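Local coordinates for putative permease protein, ABC transporter (Porphyromonas gingivalis, PDB 3IS6) that is the periplasmic core-like domain of a MacB/FtsX-type permease and probably takes part in transmembrane transport, at residues 5-9 and 89-93; 46-51 and 202-206; 54-60 and 181-187; 81-85 and 163-167; 199-203 and 219-223. All coordinates share one frame; numbering follows the deposited sequence.

Overall arrangement
Interaction 3, the antiparallel pairing of 54-60 with 181-187, is the hub of the five contacts in this MacB-like periplasmic core domain: it touches each of the others. The end of helix 86-90 in interaction 1 lies against it, with M90 CE 3.5 Å from Y183 O, and the two centres are about 13 Å apart. Interaction 4 joins it through E84, whose OE2 forms a salt bridge with R59 NE at 2.9 Å. Interactions 2 and 5 share M202 and Q203 of helix 196-206, and their centres lie about 8 Å apart. Interactions 1 and 5 mark distant parts of the fold, with centres about 27 Å apart.

Interaction 1 (5-9 and 89-93); sequences ERDFP and DMFGV
F91 and F8 meet as a T-shaped pair. The edge of F91 points at the face of F8, with ring centroids 4.8 Å apart and planes at 62°. F91 CD1 does the touching: it stands over the centre of the F8 ring, 3.8 Å from F8 CD2. F8 CG lies beside its own backbone N, anti to the carbonyl carbon (chi1 -68°), which places the ring to receive F91 CD1 on its face. P9 supplies the second large patch, its CD 3.5 Å from G92 N, where the chain leaves the helix. This turn is a Schellman motif, with G92 at positive phi in the C-prime position, so the proline packs on a helix terminus. R6 adds the direct polar link: NH2 donates to F91 O at 3.2 Å, in the guanidinium plane and at 164°, gripping a carbonyl just past the helix. A water bridges the backbones as well, donating to P9 O (2.8 Å) and M90 O (2.9 Å). The N-terminal segment ahead of strand 14-23 thus lies along the end of helix 86-90. F91 also meets Y183 of strand 181-186 edge-to-face, while M90 rests on L56 and T58 of strand 54-70.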
# COMPACT_ATOMS: atom_id res chain seq x y z
N GLU A 5 -1.41 -15.81 31.64
CA GLU A 5 -1.94 -15.15 30.44
C GLU A 5 -3.33 -15.59 30.00
O GLU A 5 -3.70 -16.73 30.05
CB GLU A 5 -0.95 -15.22 29.29
CG GLU A 5 0.36 -14.66 29.70
CD GLU A 5 0.71 -13.41 29.00
OE1 GLU A 5 0.77 -12.35 29.60
OE2 GLU A 5 0.94 -13.51 27.83
N ARG A 6 -4.10 -14.61 29.57
CA ARG A 6 -5.44 -14.84 29.18
C ARG A 6 -5.59 -15.66 27.93
O ARG A 6 -4.81 -15.57 27.03
CB ARG A 6 -6.15 -13.50 29.01
CG ARG A 6 -5.38 -12.39 28.34
CD ARG A 6 -6.27 -11.15 28.11
NE ARG A 6 -6.45 -10.82 26.70
CZ ARG A 6 -5.57 -10.13 26.00
NH1 ARG A 6 -4.45 -9.70 26.60
NH2 ARG A 6 -5.80 -9.87 24.72
N ASP A 7 -6.63 -16.46 27.91
CA ASP A 7 -7.16 -17.00 26.70
C ASP A 7 -7.93 -15.92 25.98
O ASP A 7 -8.53 -15.09 26.60
CB ASP A 7 -8.13 -18.11 27.00
CG ASP A 7 -7.51 -19.23 27.75
OD1 ASP A 7 -6.39 -19.62 27.48
OD2 ASP A 7 -8.21 -19.74 28.62
N PHE A 8 -7.94 -15.98 24.67
CA PHE A 8 -8.76 -15.13 23.86
C PHE A 8 -10.24 -15.53 24.07
O PHE A 8 -10.51 -16.62 24.48
CB PHE A 8 -8.39 -15.31 22.41
CG PHE A 8 -7.03 -14.78 22.06
CD1 PHE A 8 -6.59 -13.57 22.53
CD2 PHE A 8 -6.21 -15.49 21.23
CE1 PHE A 8 -5.37 -13.10 22.19
CE2 PHE A 8 -5.00 -15.02 20.90
CZ PHE A 8 -4.57 -13.83 21.38
N PRO A 9 -11.17 -14.65 23.79
CA PRO A 9 -12.58 -14.99 23.94
C PRO A 9 -13.00 -16.12 23.02
O PRO A 9 -12.64 -16.13 21.90
CB PRO A 9 -13.26 -13.70 23.52
CG PRO A 9 -12.32 -12.69 23.78
CD PRO A 9 -11.00 -13.23 23.51
N ASP A 89 -12.46 -7.01 19.30
CA ASP A 89 -13.45 -7.97 19.71
C ASP A 89 -13.03 -9.44 19.64
O ASP A 89 -13.14 -10.17 20.57
CB ASP A 89 -14.73 -7.72 18.94
CG ASP A 89 -15.38 -6.38 19.30
OD1 ASP A 89 -15.24 -5.94 20.44
OD2 ASP A 89 -16.01 -5.77 18.45
N MSE A 90 -12.45 -9.82 18.53
CA MSE A 90 -12.00 -11.16 18.30
C MSE A 90 -10.96 -11.59 19.34
O MSE A 90 -10.93 -12.70 19.71
CB MSE A 90 -11.40 -11.26 16.92
CG MSE A 90 -10.86 -12.60 16.53
SE MSE A 90 -12.20 -13.96 16.17
CE MSE A 90 -12.79 -13.47 14.48
N PHE A 91 -10.10 -10.70 19.77
CA PHE A 91 -9.06 -11.04 20.69
C PHE A 91 -9.20 -10.49 22.11
O PHE A 91 -8.30 -10.56 22.90
CB PHE A 91 -7.72 -10.77 20.05
CG PHE A 91 -7.52 -11.53 18.78
CD1 PHE A 91 -7.47 -12.90 18.79
CD2 PHE A 91 -7.42 -10.91 17.60
CE1 PHE A 91 -7.33 -13.59 17.64
CE2 PHE A 91 -7.27 -11.62 16.46
CZ PHE A 91 -7.23 -12.96 16.49
N GLY A 92 -10.35 -9.93 22.41
CA GLY A 92 -10.59 -9.38 23.71
C GLY A 92 -9.56 -8.37 24.16
O GLY A 92 -9.08 -8.45 25.24
N VAL A 93 -9.23 -7.44 23.29
CA VAL A 93 -8.26 -6.41 23.60
C VAL A 93 -8.96 -5.24 24.25
O VAL A 93 -9.88 -4.71 23.72
CB VAL A 93 -7.54 -5.92 22.32
CG1 VAL A 93 -6.55 -4.88 22.63
CG2 VAL A 93 -6.93 -7.03 21.56
O HOH W 1 -13.25 -14.46 19.73

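Interaction 2 (46-51 and 202-206); sequences AIQEEI and MQKRH
M202 O is gripped twice from H206 of its own helix, and this double hold sets the ring that faces E50. H206 N donates at 3.3 Å in the helical pattern, while H206 ND1 donates to M202 O at 3.1 Å, nearly straight at 167° and close to the ring plane. Thus anchored, the imidazole turns CE1 toward the carboxylate of E50, which comes from the opposite direction. The two planes differ by only 22°, and the carboxylate lies at the ring edge. R205 reaches the same carboxylate as a salt bridge, E50 OE1 with R205 NH1, although these atoms sit too close in the model for their exact placement to be trusted. Next to these polar groups, selenomethionine M202 has its CG anti to the backbone N (chi1 178°), which sends the chain across to helix 43-50 before it bends at the selenium. SE lies 3.5 Å from I47 CG1, 4.1 Å from A46 CB and 4.2 Å from I51 CG1, so one polarisable atom touches three apolar side chains. W174 stacks on H206 and packs on A46 and M202. The helix pair therefore rests on apolar packing around the selenium and on an imidazole held in place by M202 O, while any effect of R205 on the charge of E50 stays doubtful.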
# COMPACT_ATOMS: atom_id res chain seq x y z
N ALA A 46 -15.68 -11.59 2.95
CA ALA A 46 -16.61 -12.41 2.22
C ALA A 46 -17.12 -13.57 3.06
O ALA A 46 -18.26 -13.92 2.98
CB ALA A 46 -16.01 -12.88 0.99
N ILE A 47 -16.28 -14.15 3.88
CA ILE A 47 -16.70 -15.23 4.71
C ILE A 47 -17.75 -14.79 5.71
O ILE A 47 -18.72 -15.46 5.89
CB ILE A 47 -15.52 -15.88 5.42
CG1 ILE A 47 -14.72 -16.69 4.44
CG2 ILE A 47 -15.98 -16.77 6.49
CD1 ILE A 47 -13.46 -17.13 4.97
N GLN A 48 -17.56 -13.65 6.33
CA GLN A 48 -18.53 -13.19 7.28
C GLN A 48 -19.88 -12.92 6.65
O GLN A 48 -20.89 -13.22 7.22
CB GLN A 48 -18.10 -11.92 7.99
CG GLN A 48 -18.94 -11.65 9.18
CD GLN A 48 -18.41 -10.59 10.06
OE1 GLN A 48 -17.25 -10.55 10.35
NE2 GLN A 48 -19.27 -9.73 10.50
N GLU A 49 -19.86 -12.30 5.50
CA GLU A 49 -21.08 -12.04 4.77
C GLU A 49 -21.77 -13.27 4.23
O GLU A 49 -22.96 -13.34 4.28
CB GLU A 49 -20.82 -11.00 3.68
N GLU A 50 -21.02 -14.22 3.71
CA GLU A 50 -21.58 -15.32 2.96
C GLU A 50 -21.65 -16.71 3.58
O GLU A 50 -22.36 -17.54 3.08
CB GLU A 50 -20.87 -15.42 1.62
CG GLU A 50 -21.01 -14.19 0.80
CD GLU A 50 -20.29 -14.23 -0.51
OE1 GLU A 50 -19.90 -15.30 -0.95
OE2 GLU A 50 -20.10 -13.17 -1.10
N ILE A 51 -20.92 -16.99 4.63
CA ILE A 51 -20.84 -18.35 5.10
C ILE A 51 -21.63 -18.57 6.36
O ILE A 51 -21.43 -17.89 7.33
CB ILE A 51 -19.41 -18.76 5.33
CG1 ILE A 51 -18.60 -18.59 4.06
CG2 ILE A 51 -19.35 -20.15 5.81
CD1 ILE A 51 -18.76 -19.64 3.12
N MSE A 202 -18.29 -19.95 -2.40
CA MSE A 202 -17.82 -18.60 -2.28
C MSE A 202 -16.61 -18.33 -3.16
O MSE A 202 -16.55 -17.34 -3.81
CB MSE A 202 -17.47 -18.36 -0.82
CG MSE A 202 -16.90 -17.01 -0.48
SE MSE A 202 -16.07 -16.93 1.21
CE MSE A 202 -14.51 -17.87 0.81
N GLN A 203 -15.66 -19.25 -3.21
CA GLN A 203 -14.46 -19.05 -3.99
C GLN A 203 -14.77 -18.90 -5.46
O GLN A 203 -14.21 -18.09 -6.12
CB GLN A 203 -13.54 -20.24 -3.80
CG GLN A 203 -12.22 -20.14 -4.49
CD GLN A 203 -11.38 -21.42 -4.43
OE1 GLN A 203 -10.26 -21.47 -4.86
NE2 GLN A 203 -11.95 -22.44 -3.87
N LYS A 204 -15.67 -19.71 -5.95
CA LYS A 204 -16.11 -19.68 -7.33
C LYS A 204 -16.79 -18.37 -7.72
O LYS A 204 -16.64 -17.90 -8.80
CB LYS A 204 -17.00 -20.88 -7.61
CG LYS A 204 -16.27 -22.19 -7.64
CD LYS A 204 -17.19 -23.37 -7.67
CE LYS A 204 -16.46 -24.65 -8.00
NZ LYS A 204 -17.43 -25.76 -8.20
N ARG A 205 -17.55 -17.82 -6.80
CA ARG A 205 -18.20 -16.54 -7.00
C ARG A 205 -17.24 -15.40 -7.17
O ARG A 205 -17.51 -14.49 -7.91
CB ARG A 205 -19.06 -16.20 -5.80
CG ARG A 205 -20.47 -16.60 -5.85
CD ARG A 205 -21.11 -16.24 -4.54
NE ARG A 205 -21.57 -17.42 -3.85
CZ ARG A 205 -21.33 -17.73 -2.60
NH1 ARG A 205 -20.64 -16.96 -1.80
NH2 ARG A 205 -21.80 -18.85 -2.15
N HIS A 206 -16.14 -15.41 -6.45
CA HIS A 206 -15.29 -14.25 -6.42
C HIS A 206 -14.00 -14.32 -7.15
O HIS A 206 -13.39 -13.33 -7.37
CB HIS A 206 -14.94 -13.93 -5.00
CG HIS A 206 -16.07 -13.42 -4.19
ND1 HIS A 206 -16.87 -14.25 -3.46
CD2 HIS A 206 -16.50 -12.18 -3.96
CE1 HIS A 206 -17.76 -13.54 -2.81
NE2 HIS A 206 -17.56 -12.27 -3.10

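Interaction 3 (54-60 and 181-187); sequences VELATRT and IAYVRLR
The Y183 ring carries I181 CG2 over one face, offset toward its rim, and has T60 OG1 near its plane at an edge, 3.8 Å from CE2. At the far end of the ladder, the R185 guanidinium has L56 CD2 over one face and the carboxylate of E55 at its edge, while the centre of the R187 guanidinium lies over E55 CA. R185 NH1 donates to E55 OE2 at 2.8 Å in a salt bridge. The bond is bent, at 134°, and meets the oxygen from above the carboxylate plane; the two flat groups stand 69° apart. R185 starts anti to its main-chain nitrogen (chi1 -174°), then bends at chi2 and chi3 to bring its end back to the glutamate. E55 OE1 is engaged by R13.

Between these ends runs an antiparallel ladder, with hydrogen-bonded pairs L56/R185, T58/Y183 and T60/I181. R185 N to L56 O (2.8 Å) and Y183 N to T58 O (2.9 Å) are among its bonds. E55 and L56 both face R185, a classic beta bulge: L56 N gives R185 O a sound bond at 3.2 Å, and E55 N a weak one. On the A57 and V184 face, V54 CG1 packs 3.8 Å from V184 CG1. A water joins T60 OG1 to Y183 OH. Backbone bonds thus fix the register of this central strand pair, and at the bulge the carboxylate of E55 meets R185 through OE2 and R13 through OE1, which probably favours its ionised form.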
# COMPACT_ATOMS: atom_id res chain seq x y z
N VAL A 54 -20.87 -18.63 10.70
CA VAL A 54 -19.73 -17.82 11.08
C VAL A 54 -20.22 -16.69 11.94
O VAL A 54 -21.01 -15.92 11.51
CB VAL A 54 -19.09 -17.24 9.85
CG1 VAL A 54 -18.06 -16.25 10.19
CG2 VAL A 54 -18.55 -18.30 9.05
N GLU A 55 -19.82 -16.65 13.19
CA GLU A 55 -20.11 -15.54 14.04
C GLU A 55 -19.41 -14.23 13.70
O GLU A 55 -19.99 -13.19 13.70
CB GLU A 55 -19.75 -15.91 15.45
CG GLU A 55 -20.41 -15.14 16.49
CD GLU A 55 -20.21 -15.71 17.87
OE1 GLU A 55 -20.29 -16.93 18.03
OE2 GLU A 55 -19.99 -14.92 18.79
N LEU A 56 -18.11 -14.31 13.49
CA LEU A 56 -17.34 -13.14 13.19
C LEU A 56 -16.13 -13.56 12.37
O LEU A 56 -15.61 -14.60 12.60
CB LEU A 56 -16.90 -12.51 14.49
CG LEU A 56 -16.07 -11.23 14.51
CD1 LEU A 56 -16.93 -10.11 14.08
CD2 LEU A 56 -15.49 -10.94 15.82
N ALA A 57 -15.72 -12.73 11.42
CA ALA A 57 -14.47 -12.88 10.72
C ALA A 57 -13.71 -11.57 10.62
O ALA A 57 -14.28 -10.55 10.50
CB ALA A 57 -14.67 -13.42 9.41
N THR A 58 -12.40 -11.64 10.69
CA THR A 58 -11.56 -10.48 10.61
C THR A 58 -10.22 -10.81 9.98
O THR A 58 -9.85 -11.93 9.93
CB THR A 58 -11.43 -9.76 11.97
OG1 THR A 58 -11.02 -8.42 11.76
CG2 THR A 58 -10.47 -10.42 12.89
N ARG A 59 -9.51 -9.80 9.52
CA ARG A 59 -8.26 -9.95 8.82
C ARG A 59 -7.16 -9.07 9.39
O ARG A 59 -7.41 -8.00 9.82
CB ARG A 59 -8.45 -9.66 7.34
CG ARG A 59 -8.86 -8.24 7.01
CD ARG A 59 -9.29 -8.06 5.59
NE ARG A 59 -10.18 -6.94 5.43
CZ ARG A 59 -10.56 -6.42 4.28
NH1 ARG A 59 -10.15 -6.89 3.14
NH2 ARG A 59 -11.39 -5.40 4.29
N THR A 60 -5.94 -9.57 9.38
CA THR A 60 -4.77 -8.79 9.70
C THR A 60 -3.67 -8.99 8.66
O THR A 60 -3.65 -9.95 7.95
CB THR A 60 -4.21 -9.15 11.08
OG1 THR A 60 -3.70 -10.46 11.07
CG2 THR A 60 -5.25 -9.06 12.13
N ILE A 181 -3.90 -12.77 7.33
CA ILE A 181 -4.36 -13.87 8.11
C ILE A 181 -5.82 -13.63 8.38
O ILE A 181 -6.21 -12.58 8.80
CB ILE A 181 -3.66 -13.98 9.43
CG1 ILE A 181 -2.16 -14.11 9.25
CG2 ILE A 181 -4.16 -15.14 10.16
CD1 ILE A 181 -1.45 -14.07 10.48
N ALA A 182 -6.63 -14.62 8.12
CA ALA A 182 -8.05 -14.48 8.30
C ALA A 182 -8.50 -15.35 9.45
O ALA A 182 -8.34 -16.52 9.41
CB ALA A 182 -8.74 -14.87 7.09
N TYR A 183 -9.06 -14.72 10.45
CA TYR A 183 -9.54 -15.37 11.62
C TYR A 183 -11.05 -15.43 11.57
O TYR A 183 -11.69 -14.47 11.28
CB TYR A 183 -9.12 -14.63 12.85
CG TYR A 183 -7.63 -14.46 13.06
CD1 TYR A 183 -6.87 -15.44 13.65
CD2 TYR A 183 -6.98 -13.32 12.66
CE1 TYR A 183 -5.56 -15.27 13.85
CE2 TYR A 183 -5.65 -13.16 12.85
CZ TYR A 183 -4.94 -14.13 13.45
OH TYR A 183 -3.62 -13.96 13.65
N VAL A 184 -11.58 -16.59 11.86
CA VAL A 184 -13.00 -16.83 11.82
C VAL A 184 -13.50 -17.44 13.11
O VAL A 184 -13.02 -18.46 13.51
CB VAL A 184 -13.29 -17.80 10.72
CG1 VAL A 184 -14.71 -18.04 10.58
CG2 VAL A 184 -12.74 -17.36 9.46
N ARG A 185 -14.49 -16.85 13.74
CA ARG A 185 -15.12 -17.46 14.88
C ARG A 185 -16.46 -18.06 14.52
O ARG A 185 -17.33 -17.37 14.10
CB ARG A 185 -15.30 -16.46 16.00
CG ARG A 185 -15.82 -17.03 17.26
CD ARG A 185 -16.65 -16.06 18.00
NE ARG A 185 -15.86 -15.00 18.56
CZ ARG A 185 -16.33 -13.80 18.80
NH1 ARG A 185 -17.59 -13.53 18.59
NH2 ARG A 185 -15.53 -12.89 19.28
N LEU A 186 -16.57 -19.36 14.68
CA LEU A 186 -17.79 -20.09 14.44
C LEU A 186 -18.78 -20.08 15.60
O LEU A 186 -18.41 -20.01 16.73
CB LEU A 186 -17.46 -21.52 14.07
CG LEU A 186 -16.41 -21.71 13.01
CD1 LEU A 186 -15.99 -23.09 12.91
CD2 LEU A 186 -16.90 -21.23 11.74
N ARG A 187 -20.06 -20.23 15.29
CA ARG A 187 -21.06 -20.44 16.30
C ARG A 187 -20.93 -21.82 16.90
O ARG A 187 -20.41 -22.72 16.30
CB ARG A 187 -22.45 -20.29 15.72
CG ARG A 187 -22.58 -19.23 14.74
CD ARG A 187 -23.88 -18.49 14.88
NE ARG A 187 -24.00 -17.40 13.93
CZ ARG A 187 -24.09 -16.12 14.27
NH1 ARG A 187 -24.10 -15.78 15.54
NH2 ARG A 187 -24.19 -15.20 13.34
O HOH W 2 -2.68 -11.28 13.52

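Interaction 4 (81-85 and 163-167); sequences LLAEP and ITWMP
L82 can be followed outward from strand 74-83 into the short 3-10 turn formed by 163-165. Its CB lies 4.2 Å from I163 CA and is also near CG1 of that residue. CG sits anti to the carbonyl carbon, beside the backbone N (chi1 -85°), a torsion that directs the CD2 branch to M166 and W165. CD2 comes 3.8 Å from M166 CG, approaches the selenium of this selenomethionine at 4.1 Å, and meets W165 CB at 4.2 Å. The L82 and M166 side chains cross at about a right angle, so the leucine methyl presses against the base of a chain that bends at chi2 and chi3.

I163 makes the return contact with the strand. Its CD1 approaches L82 O, while CG2, set between the backbone N and the carbonyl carbon, packs 3.8 Å from E84 CG. Only the aliphatic part of E84 is used here; its carboxylate is held by R59 and T58 of strand 54-70. The polar tie across the contact is I163 N donating to A83 O at 3.0 Å. It is not straight, at 137°, and the donor stands above the carbonyl plane, well away from a lone-pair direction.

This backbone bond carries the parallel pairing of strands 74-83 and 159-162 into the turn, where M166 N bonds to I163 O. M239 of the second subunit also packs on W165 and M166. The chemistry is thus mainly apolar packing, pinned by one bent backbone bond and bordered by a glutamate whose charge is met by R59.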
# COMPACT_ATOMS: atom_id res chain seq x y z
N LEU A 81 1.30 -4.02 13.15
CA LEU A 81 0.32 -4.89 12.59
C LEU A 81 -0.90 -4.09 12.13
O LEU A 81 -1.38 -3.24 12.81
CB LEU A 81 -0.08 -5.92 13.62
CG LEU A 81 -1.12 -6.98 13.29
CD1 LEU A 81 -0.58 -7.96 12.33
CD2 LEU A 81 -1.55 -7.67 14.49
N LEU A 82 -1.40 -4.42 10.96
CA LEU A 82 -2.55 -3.77 10.42
C LEU A 82 -3.80 -4.60 10.69
O LEU A 82 -3.84 -5.75 10.40
CB LEU A 82 -2.36 -3.57 8.94
CG LEU A 82 -1.61 -2.33 8.45
CD1 LEU A 82 -0.34 -2.21 9.09
CD2 LEU A 82 -1.44 -2.34 6.99
N ALA A 83 -4.80 -3.98 11.29
CA ALA A 83 -5.98 -4.66 11.78
C ALA A 83 -7.29 -3.88 11.65
O ALA A 83 -7.29 -2.72 11.41
CB ALA A 83 -5.79 -5.06 13.16
N GLU A 84 -8.38 -4.60 11.78
CA GLU A 84 -9.71 -4.05 11.74
C GLU A 84 -10.19 -3.77 13.16
O GLU A 84 -9.67 -4.29 14.08
CB GLU A 84 -10.67 -4.99 11.02
CG GLU A 84 -10.26 -5.41 9.64
CD GLU A 84 -11.27 -6.28 8.95
OE1 GLU A 84 -11.80 -7.20 9.56
OE2 GLU A 84 -11.55 -6.04 7.79
N PRO A 85 -11.24 -2.97 13.31
CA PRO A 85 -11.77 -2.72 14.63
C PRO A 85 -12.22 -4.02 15.28
O PRO A 85 -12.13 -4.15 16.44
CB PRO A 85 -12.93 -1.79 14.34
CG PRO A 85 -12.41 -0.99 13.25
CD PRO A 85 -11.63 -1.90 12.40
N ILE A 163 -6.35 -1.48 8.81
CA ILE A 163 -6.11 -2.29 7.65
C ILE A 163 -6.35 -1.53 6.37
O ILE A 163 -5.80 -1.83 5.38
CB ILE A 163 -6.87 -3.62 7.67
CG1 ILE A 163 -6.04 -4.66 6.96
CG2 ILE A 163 -8.18 -3.52 7.06
CD1 ILE A 163 -6.33 -5.97 7.36
N THR A 164 -7.12 -0.46 6.48
CA THR A 164 -7.48 0.41 5.37
C THR A 164 -6.28 1.20 4.86
O THR A 164 -6.38 1.87 3.91
CB THR A 164 -8.64 1.35 5.69
OG1 THR A 164 -8.46 1.92 6.97
CG2 THR A 164 -9.91 0.61 5.69
N TRP A 165 -5.16 1.11 5.52
CA TRP A 165 -3.95 1.65 4.99
C TRP A 165 -3.61 0.95 3.70
O TRP A 165 -2.96 1.48 2.88
CB TRP A 165 -2.79 1.51 5.95
CG TRP A 165 -2.64 2.62 6.88
CD1 TRP A 165 -3.60 3.22 7.57
CD2 TRP A 165 -1.44 3.25 7.23
NE1 TRP A 165 -3.09 4.20 8.33
CE2 TRP A 165 -1.75 4.24 8.15
CE3 TRP A 165 -0.12 3.08 6.87
CZ2 TRP A 165 -0.81 5.05 8.68
CZ3 TRP A 165 0.81 3.89 7.40
CH2 TRP A 165 0.46 4.86 8.30
N MSE A 166 -4.02 -0.29 3.58
CA MSE A 166 -3.73 -1.06 2.40
C MSE A 166 -4.59 -0.59 1.22
O MSE A 166 -5.70 -0.20 1.40
CB MSE A 166 -3.94 -2.56 2.64
CG MSE A 166 -3.03 -3.19 3.65
SE MSE A 166 -1.25 -3.46 3.07
CE MSE A 166 -1.55 -4.67 1.77
N PRO A 167 -4.07 -0.69 0.03
CA PRO A 167 -4.78 -0.27 -1.15
C PRO A 167 -6.04 -1.07 -1.34
O PRO A 167 -6.08 -2.22 -0.98
CB PRO A 167 -3.81 -0.63 -2.24
CG PRO A 167 -2.58 -0.55 -1.66
CD PRO A 167 -2.68 -0.97 -0.28

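Interaction 5 (199-203 and 219-223); sequences LLEMQ and LHYSL
Helix 196-206 packs here on strand 218-225, a helix-on-sheet contact at the margin of the domain. The two local axes approach to 8.2 Å at an angle of 135°, and the contact rests on two helix residues one turn apart, L199 and Q203. L199 reaches the strand with one methyl. Its CD1 lies over the backbone, 3.4 Å from Y221 O and 3.7 Å from S222 CA. The same atom comes 4.2 Å from Y221 CB and 4.2 Å from L223 CG, so it sits between these two strand side chains.

One turn later, Q203 extends from a CG that is anti to the main-chain nitrogen (chi1 -177°), which carries the amide out to L219 and H220. On the way the glutamine stem passes Y221 at a slant, its CG 3.9 Å from Y221 CE2, and the amide and tyrosine ring planes stand 58° apart. Y221 thus meets the glutamine with its ring and the leucine with its CB. Helical bonding sets the spacing of L199 and Q203, with Q203 N to L199 O at 2.9 Å.

Around this core, H220 and S222 bond through their backbones to H20 and K18 of strand 14-23, placing strand 218-225 beside it in the sheet. L223 continues the packing onto V184 and L186 of strand 181-186, while Y221 touches V43 of helix 43-50.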
# COMPACT_ATOMS: atom_id res chain seq x y z
N LEU A 199 -17.34 -22.86 1.28
CA LEU A 199 -16.16 -22.08 0.98
C LEU A 199 -15.88 -22.16 -0.50
O LEU A 199 -15.55 -21.21 -1.11
CB LEU A 199 -14.96 -22.56 1.78
CG LEU A 199 -14.87 -22.20 3.25
CD1 LEU A 199 -13.68 -22.78 3.89
CD2 LEU A 199 -14.90 -20.77 3.49
N LEU A 200 -16.05 -23.32 -1.07
CA LEU A 200 -15.86 -23.50 -2.48
C LEU A 200 -16.83 -22.68 -3.30
O LEU A 200 -16.48 -22.16 -4.32
CB LEU A 200 -16.07 -24.94 -2.83
CG LEU A 200 -15.11 -25.62 -3.76
CD1 LEU A 200 -15.82 -26.72 -4.45
CD2 LEU A 200 -14.43 -24.74 -4.71
N GLU A 201 -18.07 -22.63 -2.86
CA GLU A 201 -19.07 -21.88 -3.56
C GLU A 201 -18.67 -20.43 -3.55
O GLU A 201 -18.64 -19.80 -4.56
CB GLU A 201 -20.40 -22.03 -2.86
CG GLU A 201 -21.11 -23.31 -3.09
CD GLU A 201 -22.40 -23.39 -2.30
OE1 GLU A 201 -23.21 -22.43 -2.37
OE2 GLU A 201 -22.60 -24.37 -1.57
N MSE A 202 -18.29 -19.95 -2.40
CA MSE A 202 -17.82 -18.60 -2.28
C MSE A 202 -16.61 -18.33 -3.16
O MSE A 202 -16.55 -17.34 -3.81
CB MSE A 202 -17.47 -18.36 -0.82
CG MSE A 202 -16.90 -17.01 -0.48
SE MSE A 202 -16.07 -16.93 1.21
CE MSE A 202 -14.51 -17.87 0.81
N GLN A 203 -15.66 -19.25 -3.21
CA GLN A 203 -14.46 -19.05 -3.99
C GLN A 203 -14.77 -18.90 -5.46
O GLN A 203 -14.21 -18.09 -6.12
CB GLN A 203 -13.54 -20.24 -3.80
CG GLN A 203 -12.22 -20.14 -4.49
CD GLN A 203 -11.38 -21.42 -4.43
OE1 GLN A 203 -10.26 -21.47 -4.86
NE2 GLN A 203 -11.95 -22.44 -3.87
N LEU A 219 -6.48 -24.68 -6.09
CA LEU A 219 -6.48 -24.55 -4.66
C LEU A 219 -7.83 -24.33 -4.07
O LEU A 219 -8.74 -23.98 -4.75
CB LEU A 219 -5.52 -23.48 -4.22
CG LEU A 219 -5.71 -22.08 -4.72
CD1 LEU A 219 -6.79 -21.40 -3.97
CD2 LEU A 219 -4.44 -21.35 -4.57
N HIS A 220 -7.93 -24.56 -2.79
CA HIS A 220 -9.15 -24.35 -2.07
C HIS A 220 -8.86 -23.96 -0.63
O HIS A 220 -7.80 -24.22 -0.14
CB HIS A 220 -10.01 -25.59 -2.11
CG HIS A 220 -9.41 -26.77 -1.43
ND1 HIS A 220 -8.53 -27.62 -2.05
CD2 HIS A 220 -9.54 -27.22 -0.17
CE1 HIS A 220 -8.16 -28.55 -1.21
NE2 HIS A 220 -8.76 -28.34 -0.06
N TYR A 221 -9.84 -23.37 0.02
CA TYR A 221 -9.78 -22.88 1.36
C TYR A 221 -10.41 -23.83 2.34
O TYR A 221 -11.38 -24.44 2.05
CB TYR A 221 -10.51 -21.54 1.46
CG TYR A 221 -9.97 -20.49 0.56
CD1 TYR A 221 -8.74 -19.93 0.78
CD2 TYR A 221 -10.66 -20.08 -0.53
CE1 TYR A 221 -8.22 -19.01 -0.04
CE2 TYR A 221 -10.16 -19.15 -1.35
CZ TYR A 221 -8.94 -18.61 -1.12
OH TYR A 221 -8.45 -17.68 -1.96
N SER A 222 -9.86 -23.92 3.52
CA SER A 222 -10.53 -24.60 4.59
C SER A 222 -10.20 -24.03 5.93
O SER A 222 -9.12 -23.60 6.13
CB SER A 222 -10.23 -26.07 4.55
OG SER A 222 -8.89 -26.31 4.82
N LEU A 223 -11.15 -24.07 6.83
CA LEU A 223 -10.95 -23.62 8.18
C LEU A 223 -10.25 -24.65 9.03
O LEU A 223 -10.58 -25.80 8.99
CB LEU A 223 -12.27 -23.29 8.80
CG LEU A 223 -13.15 -22.33 8.04
CD1 LEU A 223 -14.35 -22.13 8.78
CD2 LEU A 223 -12.50 -21.04 7.84